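Local coordinates for beta-L-arabinobiosidase (Bacteroides thetaiotaomicron, PDB 5MQR), which is a multidomain glycosidase of plant pectin breakdown that probably releases beta-L-arabinobiose and may also have sialidase activity, at residues 619-624 against 1053-1058; 658-663 against 671-676. One frame throughout, in Å; residues are numbered along the deposited sequence.

Contact 1: 619-624 against 1053-1058; sequences AFLKYA and WFCLDN
The loop at A619, F620 and L621 presents three successive backbone N-H groups to strand 1053-1058, and the two backbones come nearest at L621 and D1057, with CA atoms 6.4 Å apart. The carboxylate of D1057 accepts all three. F620 N donates to D1057 OD2 at 2.8 Å and uses the syn lone pair. L621 N reaches that same D1057 OD2 at 2.9 Å from the anti side, 22° out of the carboxylate plane. A619 N bonds to D1057 OD1 at 3.1 Å, on the syn side but 30° out of plane. N1058 N also donates to this OD1, from the same face of the group as A619 N. D1057 OD1 is also hydrogen-bonded to T1067 OG1 on the next strand, 1064-1071. With both oxygens shared among several donors, the carboxylate is fixed in its rotation. Strand 1053-1061 lies in the glycosyl hydrolase family 65 C-terminal region. Strand 660-662, from much earlier in the chain, is an edge strand of its five-stranded antiparallel sheet. The loop lies against the sheet face that carries C1055 and D1057. Here L621 adds the apolar part. A chi1 of -55° lays its branch toward the strand, and L621 CD1 comes to 3.9 Å from C1055 SG. L621 CD1 also lies 3.7 Å from C1055 O. The F620 side chain packs on T1067 and L1069, and its ring meets that of F1086.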
ATOM      1  N   ALA A 619       2.076  -5.472  -7.602  1.00 24.11           N
ATOM      2  CA  ALA A 619       2.586  -5.117  -6.277  1.00 24.17           C
ATOM      3  C   ALA A 619       1.521  -5.067  -5.165  1.00 24.06           C
ATOM      4  O   ALA A 619       1.832  -5.380  -4.029  1.00 25.06           O
ATOM      5  CB  ALA A 619       3.329  -3.778  -6.364  1.00 24.28           C
ATOM      6  N   PHE A 620       0.312  -4.613  -5.487  1.00 23.58           N
ATOM      7  CA  PHE A 620      -0.786  -4.464  -4.530  1.00 23.63           C
ATOM      8  C   PHE A 620      -1.985  -5.328  -4.923  1.00 24.53           C
ATOM      9  O   PHE A 620      -2.499  -6.088  -4.089  1.00 26.70           O
ATOM     10  CB  PHE A 620      -1.184  -2.993  -4.393  1.00 23.43           C
ATOM     11  CG  PHE A 620      -0.113  -2.143  -3.794  1.00 23.55           C
ATOM     12  CD1 PHE A 620       0.995  -1.745  -4.561  1.00 23.91           C
ATOM     13  CD2 PHE A 620      -0.166  -1.772  -2.454  1.00 23.50           C
ATOM     14  CE1 PHE A 620       2.013  -0.984  -4.013  1.00 23.42           C
ATOM     15  CE2 PHE A 620       0.853  -1.014  -1.900  1.00 23.57           C
ATOM     16  CZ  PHE A 620       1.946  -0.631  -2.684  1.00 24.10           C
ATOM     17  N   LEU A 621      -2.420  -5.270  -6.180  1.00 23.29           N
ATOM     18  CA  LEU A 621      -3.587  -6.048  -6.605  1.00 22.82           C
ATOM     19  C   LEU A 621      -3.214  -7.474  -6.980  1.00 23.52           C
ATOM     20  O   LEU A 621      -2.104  -7.730  -7.465  1.00 22.73           O
ATOM     21  CB  LEU A 621      -4.271  -5.365  -7.806  1.00 22.63           C
ATOM     22  CG  LEU A 621      -4.671  -3.895  -7.591  1.00 21.69           C
ATOM     23  CD1 LEU A 621      -5.357  -3.339  -8.831  1.00 22.13           C
ATOM     24  CD2 LEU A 621      -5.553  -3.710  -6.357  1.00 21.22           C
ATOM     25  N   LYS A 622      -4.155  -8.392  -6.757  1.00 23.87           N
ATOM     26  CA  LYS A 622      -3.986  -9.788  -7.104  1.00 25.13           C
ATOM     27  C   LYS A 622      -5.144 -10.271  -7.962  1.00 24.62           C
ATOM     28  O   LYS A 622      -6.308  -9.929  -7.723  1.00 22.70           O
ATOM     29  CB  LYS A 622      -3.873 -10.639  -5.832  1.00 27.30           C
ATOM     30  CG  LYS A 622      -2.646 -10.308  -4.945  1.00 29.15           C
ATOM     31  CD  LYS A 622      -1.326 -10.685  -5.620  1.00 31.42           C
ATOM     32  CE  LYS A 622      -0.172  -9.704  -5.326  1.00 33.90           C
ATOM     33  NZ  LYS A 622       1.114 -10.183  -5.977  1.00 35.18           N
ATOM     34  N   TYR A 623      -4.812 -11.073  -8.971  1.00 24.81           N
ATOM     35  CA  TYR A 623      -5.793 -11.517  -9.930  1.00 24.16           C
ATOM     36  C   TYR A 623      -6.916 -12.296  -9.255  1.00 24.16           C
ATOM     37  O   TYR A 623      -8.067 -12.140  -9.644  1.00 24.16           O
ATOM     38  CB  TYR A 623      -5.169 -12.329 -11.080  1.00 24.58           C
ATOM     39  CG  TYR A 623      -6.241 -12.730 -12.063  1.00 23.86           C
ATOM     40  CD1 TYR A 623      -6.790 -11.784 -12.912  1.00 23.67           C
ATOM     41  CD2 TYR A 623      -6.794 -14.027 -12.060  1.00 23.78           C
ATOM     42  CE1 TYR A 623      -7.843 -12.108 -13.758  1.00 23.77           C
ATOM     43  CE2 TYR A 623      -7.836 -14.362 -12.935  1.00 23.89           C
ATOM     44  CZ  TYR A 623      -8.350 -13.382 -13.779  1.00 23.76           C
ATOM     45  OH  TYR A 623      -9.402 -13.622 -14.630  1.00 25.47           O
ATOM     46  N   ALA A 624      -6.614 -13.076  -8.221  1.00 23.70           N
ATOM     47  CA  ALA A 624      -7.682 -13.801  -7.465  1.00 24.50           C
ATOM     48  C   ALA A 624      -8.828 -12.915  -6.980  1.00 24.18           C
ATOM     49  O   ALA A 624      -9.969 -13.375  -6.906  1.00 24.50           O
ATOM     50  CB  ALA A 624      -7.112 -14.600  -6.276  1.00 24.17           C
ATOM     51  N   TRP A1053     -10.121   6.142  -3.716  1.00 22.60           N
ATOM     52  CA  TRP A1053      -8.959   5.333  -4.047  1.00 22.01           C
ATOM     53  C   TRP A1053      -9.112   4.739  -5.404  1.00 21.41           C
ATOM     54  O   TRP A1053     -10.228   4.588  -5.883  1.00 21.44           O
ATOM     55  CB  TRP A1053      -8.788   4.194  -3.025  1.00 21.69           C
ATOM     56  CG  TRP A1053     -10.053   3.459  -2.700  1.00 21.90           C
ATOM     57  CD1 TRP A1053     -10.939   3.733  -1.671  1.00 22.60           C
ATOM     58  CD2 TRP A1053     -10.598   2.349  -3.405  1.00 22.03           C
ATOM     59  NE1 TRP A1053     -11.999   2.849  -1.711  1.00 22.54           N
ATOM     60  CE2 TRP A1053     -11.809   1.988  -2.760  1.00 22.37           C
ATOM     61  CE3 TRP A1053     -10.192   1.625  -4.537  1.00 22.17           C
ATOM     62  CZ2 TRP A1053     -12.605   0.918  -3.202  1.00 22.81           C
ATOM     63  CZ3 TRP A1053     -10.981   0.553  -4.972  1.00 22.65           C
ATOM     64  CH2 TRP A1053     -12.180   0.215  -4.307  1.00 22.62           C
ATOM     65  N   PHE A1054      -7.987   4.390  -6.014  1.00 20.75           N
ATOM     66  CA  PHE A1054      -7.994   3.516  -7.193  1.00 20.76           C
ATOM     67  C   PHE A1054      -6.595   3.017  -7.419  1.00 20.79           C
ATOM     68  O   PHE A1054      -5.642   3.541  -6.833  1.00 20.70           O
ATOM     69  CB  PHE A1054      -8.519   4.214  -8.467  1.00 21.00           C
ATOM     70  CG  PHE A1054      -7.755   5.450  -8.860  1.00 21.42           C
ATOM     71  CD1 PHE A1054      -6.578   5.360  -9.574  1.00 21.82           C
ATOM     72  CD2 PHE A1054      -8.234   6.709  -8.532  1.00 22.03           C
ATOM     73  CE1 PHE A1054      -5.871   6.505  -9.941  1.00 22.28           C
ATOM     74  CE2 PHE A1054      -7.535   7.860  -8.886  1.00 22.52           C
ATOM     75  CZ  PHE A1054      -6.350   7.756  -9.600  1.00 22.70           C
ATOM     76  N   CYS A1055      -6.455   2.042  -8.302  1.00 20.72           N
ATOM     77  CA  CYS A1055      -5.130   1.523  -8.586  1.00 20.82           C
ATOM     78  C   CYS A1055      -5.066   0.837  -9.928  1.00 20.17           C
ATOM     79  O   CYS A1055      -5.937   0.058 -10.268  1.00 19.63           O
ATOM     80  CB  CYS A1055      -4.722   0.541  -7.478  1.00 21.00           C
ATOM     81  SG  CYS A1055      -3.179  -0.326  -7.799  1.00 21.79           S
ATOM     82  N   LEU A1056      -4.032   1.153 -10.685  1.00 20.37           N
ATOM     83  CA  LEU A1056      -3.667   0.383 -11.865  1.00 20.39           C
ATOM     84  C   LEU A1056      -2.344  -0.276 -11.571  1.00 19.94           C
ATOM     85  O   LEU A1056      -1.378   0.375 -11.252  1.00 19.81           O
ATOM     86  CB  LEU A1056      -3.544   1.256 -13.098  1.00 20.67           C
ATOM     87  CG  LEU A1056      -3.189   0.516 -14.393  1.00 20.78           C
ATOM     88  CD1 LEU A1056      -4.366  -0.309 -14.909  1.00 20.83           C
ATOM     89  CD2 LEU A1056      -2.735   1.517 -15.444  1.00 21.29           C
ATOM     90  N   ASP A1057      -2.313  -1.586 -11.707  1.00 20.98           N
ATOM     91  CA  ASP A1057      -1.185  -2.396 -11.281  1.00 21.38           C
ATOM     92  C   ASP A1057      -0.851  -3.390 -12.369  1.00 21.42           C
ATOM     93  O   ASP A1057      -1.621  -3.594 -13.317  1.00 21.37           O
ATOM     94  CB  ASP A1057      -1.579  -3.140 -10.018  1.00 21.73           C
ATOM     95  CG  ASP A1057      -0.423  -3.397  -9.080  1.00 22.38           C
ATOM     96  OD1 ASP A1057       0.765  -3.320  -9.459  1.00 22.71           O
ATOM     97  OD2 ASP A1057      -0.724  -3.706  -7.917  1.00 23.25           O
ATOM     98  N   ASN A1058       0.303  -4.014 -12.203  1.00 21.58           N
ATOM     99  CA  ASN A1058       0.780  -5.067 -13.078  1.00 21.84           C
ATOM    100  C   ASN A1058       0.973  -4.558 -14.504  1.00 21.72           C
ATOM    101  O   ASN A1058       0.805  -5.328 -15.450  1.00 22.14           O
ATOM    102  CB  ASN A1058      -0.172  -6.289 -13.062  1.00 22.00           C
ATOM    103  CG  ASN A1058       0.524  -7.586 -13.471  1.00 21.88           C
ATOM    104  OD1 ASN A1058       1.716  -7.736 -13.280  1.00 23.15           O
ATOM    105  ND2 ASN A1058      -0.216  -8.509 -14.032  1.00 21.81           N
TER

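Contact 2: 658-663 against 671-676; sequences IPLFEC and MYYYRW
Y672 holds its CG anti to the backbone N (chi1 -177°), which sends its ring from the helix to P659 and F661. Y673 has its CG beside the backbone N instead (chi1 -69°), and its ring reaches across to I658 and, at its hydroxyl, to F661. Each phenol ends on a backbone carbonyl. Y672 OH donates to P659 O at 2.7 Å, from above the carbonyl plane and 70° out of it. Y673 OH donates to F661 O, also at 2.7 Å, but much closer to that carbonyl's plane. Both hydroxyls are thus satisfied in a buried setting. F661 CB sits squarely over one face of the Y672 ring, 3.5 Å from its centroid, in a CH-pi contact. The F661 ring continues past Y672 obliquely, and the F661 side chain also touches M1025 of helix 1022-1029. A phenylalanine in place of Y672 would probably leave the buried P659 O without this hydroxyl donor. I658 divides its branches between two rings. I658 CG2 lies over the five-membered ring of W676, 3.7 Å from the centroid, as a second CH-pi contact. I658 CD1 comes to 3.6 Å from Y673 CE1. Beyond the segments, the Y673 ring meets F626 and Y629 with nearly parallel planes. Strand 660-662 and helix segment 671-676 run roughly antiparallel, their axes 9.1 Å apart at closest approach. The strand is at the edge of the C-terminal sheet. The helix packs with helix 1022-1029, consistent with the (alpha/alpha)6 barrel of six-hairpin glycosidases, so aromatic side chains join sheet to barrel.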
ATOM      1  N   ILE A 658      -3.146  -9.306 -18.417  1.00 23.44           N
ATOM      2  CA  ILE A 658      -3.728  -7.993 -18.200  1.00 22.65           C
ATOM      3  C   ILE A 658      -3.150  -7.199 -17.042  1.00 22.46           C
ATOM      4  O   ILE A 658      -2.893  -7.757 -15.973  1.00 22.12           O
ATOM      5  CB  ILE A 658      -5.260  -8.018 -18.162  1.00 22.70           C
ATOM      6  CG1 ILE A 658      -5.845  -8.759 -16.968  1.00 22.92           C
ATOM      7  CG2 ILE A 658      -5.797  -8.608 -19.458  1.00 23.24           C
ATOM      8  CD1 ILE A 658      -7.262  -8.309 -16.683  1.00 22.82           C
ATOM      9  N   PRO A 659      -2.939  -5.880 -17.251  1.00 21.99           N
ATOM     10  CA  PRO A 659      -2.788  -5.043 -16.077  1.00 21.96           C
ATOM     11  C   PRO A 659      -4.050  -5.139 -15.233  1.00 21.61           C
ATOM     12  O   PRO A 659      -5.147  -5.421 -15.762  1.00 21.73           O
ATOM     13  CB  PRO A 659      -2.588  -3.626 -16.658  1.00 22.07           C
ATOM     14  CG  PRO A 659      -2.088  -3.859 -18.047  1.00 22.35           C
ATOM     15  CD  PRO A 659      -2.800  -5.099 -18.492  1.00 22.17           C
ATOM     16  N   LEU A 660      -3.911  -4.948 -13.935  1.00 20.96           N
ATOM     17  CA  LEU A 660      -5.065  -5.020 -13.041  1.00 20.86           C
ATOM     18  C   LEU A 660      -5.516  -3.636 -12.598  1.00 20.75           C
ATOM     19  O   LEU A 660      -4.687  -2.754 -12.404  1.00 22.00           O
ATOM     20  CB  LEU A 660      -4.737  -5.891 -11.833  1.00 20.89           C
ATOM     21  CG  LEU A 660      -4.330  -7.345 -12.136  1.00 21.21           C
ATOM     22  CD1 LEU A 660      -3.840  -8.032 -10.864  1.00 21.69           C
ATOM     23  CD2 LEU A 660      -5.452  -8.163 -12.759  1.00 21.12           C
ATOM     24  N   PHE A 661      -6.819  -3.460 -12.415  1.00 20.08           N
ATOM     25  CA  PHE A 661      -7.401  -2.167 -12.078  1.00 20.24           C
ATOM     26  C   PHE A 661      -8.494  -2.343 -11.019  1.00 19.56           C
ATOM     27  O   PHE A 661      -9.207  -3.326 -11.003  1.00 18.64           O
ATOM     28  CB  PHE A 661      -7.995  -1.504 -13.355  1.00 20.93           C
ATOM     29  CG  PHE A 661      -8.858  -0.282 -13.088  1.00 21.12           C
ATOM     30  CD1 PHE A 661      -8.290   0.954 -12.861  1.00 21.60           C
ATOM     31  CD2 PHE A 661     -10.233  -0.372 -13.063  1.00 21.13           C
ATOM     32  CE1 PHE A 661      -9.079   2.075 -12.603  1.00 21.29           C
ATOM     33  CE2 PHE A 661     -11.022   0.743 -12.807  1.00 21.63           C
ATOM     34  CZ  PHE A 661     -10.442   1.969 -12.565  1.00 21.45           C
ATOM     35  N   GLU A 662      -8.621  -1.372 -10.138  1.00 19.91           N
ATOM     36  CA  GLU A 662      -9.811  -1.260  -9.308  1.00 20.47           C
ATOM     37  C   GLU A 662     -10.103   0.170  -8.984  1.00 20.64           C
ATOM     38  O   GLU A 662      -9.204   1.014  -8.956  1.00 20.43           O
ATOM     39  CB  GLU A 662      -9.701  -2.036  -7.986  1.00 21.09           C
ATOM     40  CG  GLU A 662      -8.608  -1.560  -7.030  1.00 21.50           C
ATOM     41  CD  GLU A 662      -8.726  -2.134  -5.619  1.00 21.89           C
ATOM     42  OE1 GLU A 662      -9.439  -3.165  -5.402  1.00 22.63           O
ATOM     43  OE2 GLU A 662      -8.084  -1.545  -4.720  1.00 21.72           O
ATOM     44  N   CYS A 663     -11.378   0.409  -8.707  1.00 20.84           N
ATOM     45  CA  CYS A 663     -11.837   1.681  -8.225  1.00 21.43           C
ATOM     46  C   CYS A 663     -13.124   1.389  -7.485  1.00 21.50           C
ATOM     47  O   CYS A 663     -13.586   0.267  -7.534  1.00 21.98           O
ATOM     48  CB  CYS A 663     -12.023   2.634  -9.398  1.00 21.96           C
ATOM     49  SG  CYS A 663     -13.452   2.250 -10.403  1.00 22.19           S
HETATM   50  N   MSE A 671     -16.247  -2.889 -16.515  1.00 20.14           N
HETATM   51  CA  MSE A 671     -16.005  -2.643 -17.954  1.00 20.38           C
HETATM   52  C   MSE A 671     -14.560  -2.847 -18.287  1.00 19.99           C
HETATM   53  O   MSE A 671     -14.240  -3.297 -19.372  1.00 19.99           O
HETATM   54  CB  MSE A 671     -16.442  -1.242 -18.377  1.00 20.97           C
HETATM   55  CG  MSE A 671     -16.579  -1.065 -19.885  1.00 22.32           C
HETATM   56 SE   MSE A 671     -17.871  -2.369 -20.661  1.00 24.09          SE
HETATM   57  CE  MSE A 671     -19.395  -1.999 -19.469  1.00 23.30           C
ATOM     58  N   TYR A 672     -13.672  -2.505 -17.351  1.00 19.89           N
ATOM     59  CA  TYR A 672     -12.264  -2.759 -17.495  1.00 19.41           C
ATOM     60  C   TYR A 672     -12.038  -4.227 -17.799  1.00 19.45           C
ATOM     61  O   TYR A 672     -11.410  -4.586 -18.786  1.00 19.22           O
ATOM     62  CB  TYR A 672     -11.499  -2.351 -16.224  1.00 19.58           C
ATOM     63  CG  TYR A 672     -10.030  -2.546 -16.384  1.00 19.63           C
ATOM     64  CD1 TYR A 672      -9.239  -1.569 -16.961  1.00 19.68           C
ATOM     65  CD2 TYR A 672      -9.424  -3.741 -15.998  1.00 19.72           C
ATOM     66  CE1 TYR A 672      -7.882  -1.770 -17.133  1.00 19.76           C
ATOM     67  CE2 TYR A 672      -8.065  -3.945 -16.167  1.00 19.53           C
ATOM     68  CZ  TYR A 672      -7.301  -2.955 -16.735  1.00 19.50           C
ATOM     69  OH  TYR A 672      -5.956  -3.181 -16.945  1.00 19.77           O
ATOM     70  N   TYR A 673     -12.575  -5.080 -16.946  1.00 19.25           N
ATOM     71  CA  TYR A 673     -12.369  -6.512 -17.106  1.00 19.25           C
ATOM     72  C   TYR A 673     -13.134  -7.050 -18.299  1.00 19.36           C
ATOM     73  O   TYR A 673     -12.583  -7.870 -19.046  1.00 19.12           O
ATOM     74  CB  TYR A 673     -12.657  -7.275 -15.786  1.00 19.22           C
ATOM     75  CG  TYR A 673     -11.599  -6.932 -14.775  1.00 19.11           C
ATOM     76  CD1 TYR A 673     -10.328  -7.504 -14.847  1.00 19.44           C
ATOM     77  CD2 TYR A 673     -11.822  -5.941 -13.812  1.00 19.14           C
ATOM     78  CE1 TYR A 673      -9.328  -7.131 -13.942  1.00 19.49           C
ATOM     79  CE2 TYR A 673     -10.839  -5.560 -12.919  1.00 19.00           C
ATOM     80  CZ  TYR A 673      -9.600  -6.149 -12.984  1.00 19.13           C
ATOM     81  OH  TYR A 673      -8.642  -5.751 -12.099  1.00 19.66           O
ATOM     82  N   TYR A 674     -14.358  -6.563 -18.526  1.00 19.13           N
ATOM     83  CA  TYR A 674     -15.128  -7.045 -19.656  1.00 19.72           C
ATOM     84  C   TYR A 674     -14.416  -6.824 -21.005  1.00 19.73           C
ATOM     85  O   TYR A 674     -14.401  -7.702 -21.847  1.00 19.27           O
ATOM     86  CB  TYR A 674     -16.523  -6.406 -19.702  1.00 20.18           C
ATOM     87  CG  TYR A 674     -17.300  -6.761 -20.963  1.00 20.06           C
ATOM     88  CD1 TYR A 674     -17.870  -8.013 -21.113  1.00 20.30           C
ATOM     89  CD2 TYR A 674     -17.405  -5.868 -22.009  1.00 20.69           C
ATOM     90  CE1 TYR A 674     -18.551  -8.362 -22.261  1.00 20.93           C
ATOM     91  CE2 TYR A 674     -18.096  -6.200 -23.181  1.00 21.22           C
ATOM     92  CZ  TYR A 674     -18.660  -7.448 -23.298  1.00 21.25           C
ATOM     93  OH  TYR A 674     -19.354  -7.780 -24.431  1.00 22.17           O
ATOM     94  N   ARG A 675     -13.839  -5.655 -21.196  1.00 20.04           N
ATOM     95  CA  ARG A 675     -13.272  -5.308 -22.501  1.00 20.56           C
ATOM     96  C   ARG A 675     -12.006  -6.107 -22.762  1.00 20.82           C
ATOM     97  O   ARG A 675     -11.729  -6.433 -23.915  1.00 20.95           O
ATOM     98  CB  ARG A 675     -13.021  -3.809 -22.622  1.00 20.12           C
ATOM     99  CG  ARG A 675     -14.319  -3.004 -22.818  1.00 20.26           C
ATOM    100  CD  ARG A 675     -15.011  -3.303 -24.148  1.00 20.15           C
ATOM    101  NE  ARG A 675     -14.142  -2.985 -25.257  1.00 20.35           N
ATOM    102  CZ  ARG A 675     -14.209  -1.890 -26.019  1.00 20.81           C
ATOM    103  NH1 ARG A 675     -15.163  -0.960 -25.859  1.00 20.62           N
ATOM    104  NH2 ARG A 675     -13.298  -1.730 -26.973  1.00 20.65           N
ATOM    105  N   TRP A 676     -11.269  -6.460 -21.701  1.00 20.54           N
ATOM    106  CA  TRP A 676     -10.161  -7.392 -21.899  1.00 21.00           C
ATOM    107  C   TRP A 676     -10.670  -8.792 -22.288  1.00 20.96           C
ATOM    108  O   TRP A 676     -10.118  -9.407 -23.181  1.00 20.92           O
ATOM    109  CB  TRP A 676      -9.256  -7.499 -20.682  1.00 21.03           C
ATOM    110  CG  TRP A 676      -8.351  -6.361 -20.469  1.00 21.60           C
ATOM    111  CD1 TRP A 676      -8.214  -5.651 -19.313  1.00 21.91           C
ATOM    112  CD2 TRP A 676      -7.415  -5.804 -21.394  1.00 22.00           C
ATOM    113  NE1 TRP A 676      -7.259  -4.679 -19.461  1.00 22.31           N
ATOM    114  CE2 TRP A 676      -6.757  -4.738 -20.728  1.00 22.24           C
ATOM    115  CE3 TRP A 676      -7.094  -6.067 -22.723  1.00 22.36           C
ATOM    116  CZ2 TRP A 676      -5.789  -3.945 -21.338  1.00 22.32           C
ATOM    117  CZ3 TRP A 676      -6.122  -5.291 -23.334  1.00 22.80           C
ATOM    118  CH2 TRP A 676      -5.479  -4.238 -22.642  1.00 22.62           C
TER

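The centres of contact 1 and contact 2 are about 10 Å apart, and the two meet directly through one sheet. Strands 660-662 and 1053-1061 are antiparallel neighbours in it. L660 N lies 2.7 Å from D1057 O, and E662 O lies 3.0 Å from C1055 N, both probable backbone hydrogen bonds. D1057 therefore serves contact 1 with its carboxylate and the strand of contact 2 with its carbonyl. L621 also touches L660 and E662. Loop 619-624 and helix 671-676 are thus joined through this pair of strands. None of the residues in either contact is a ligand of the calcium or sodium ions.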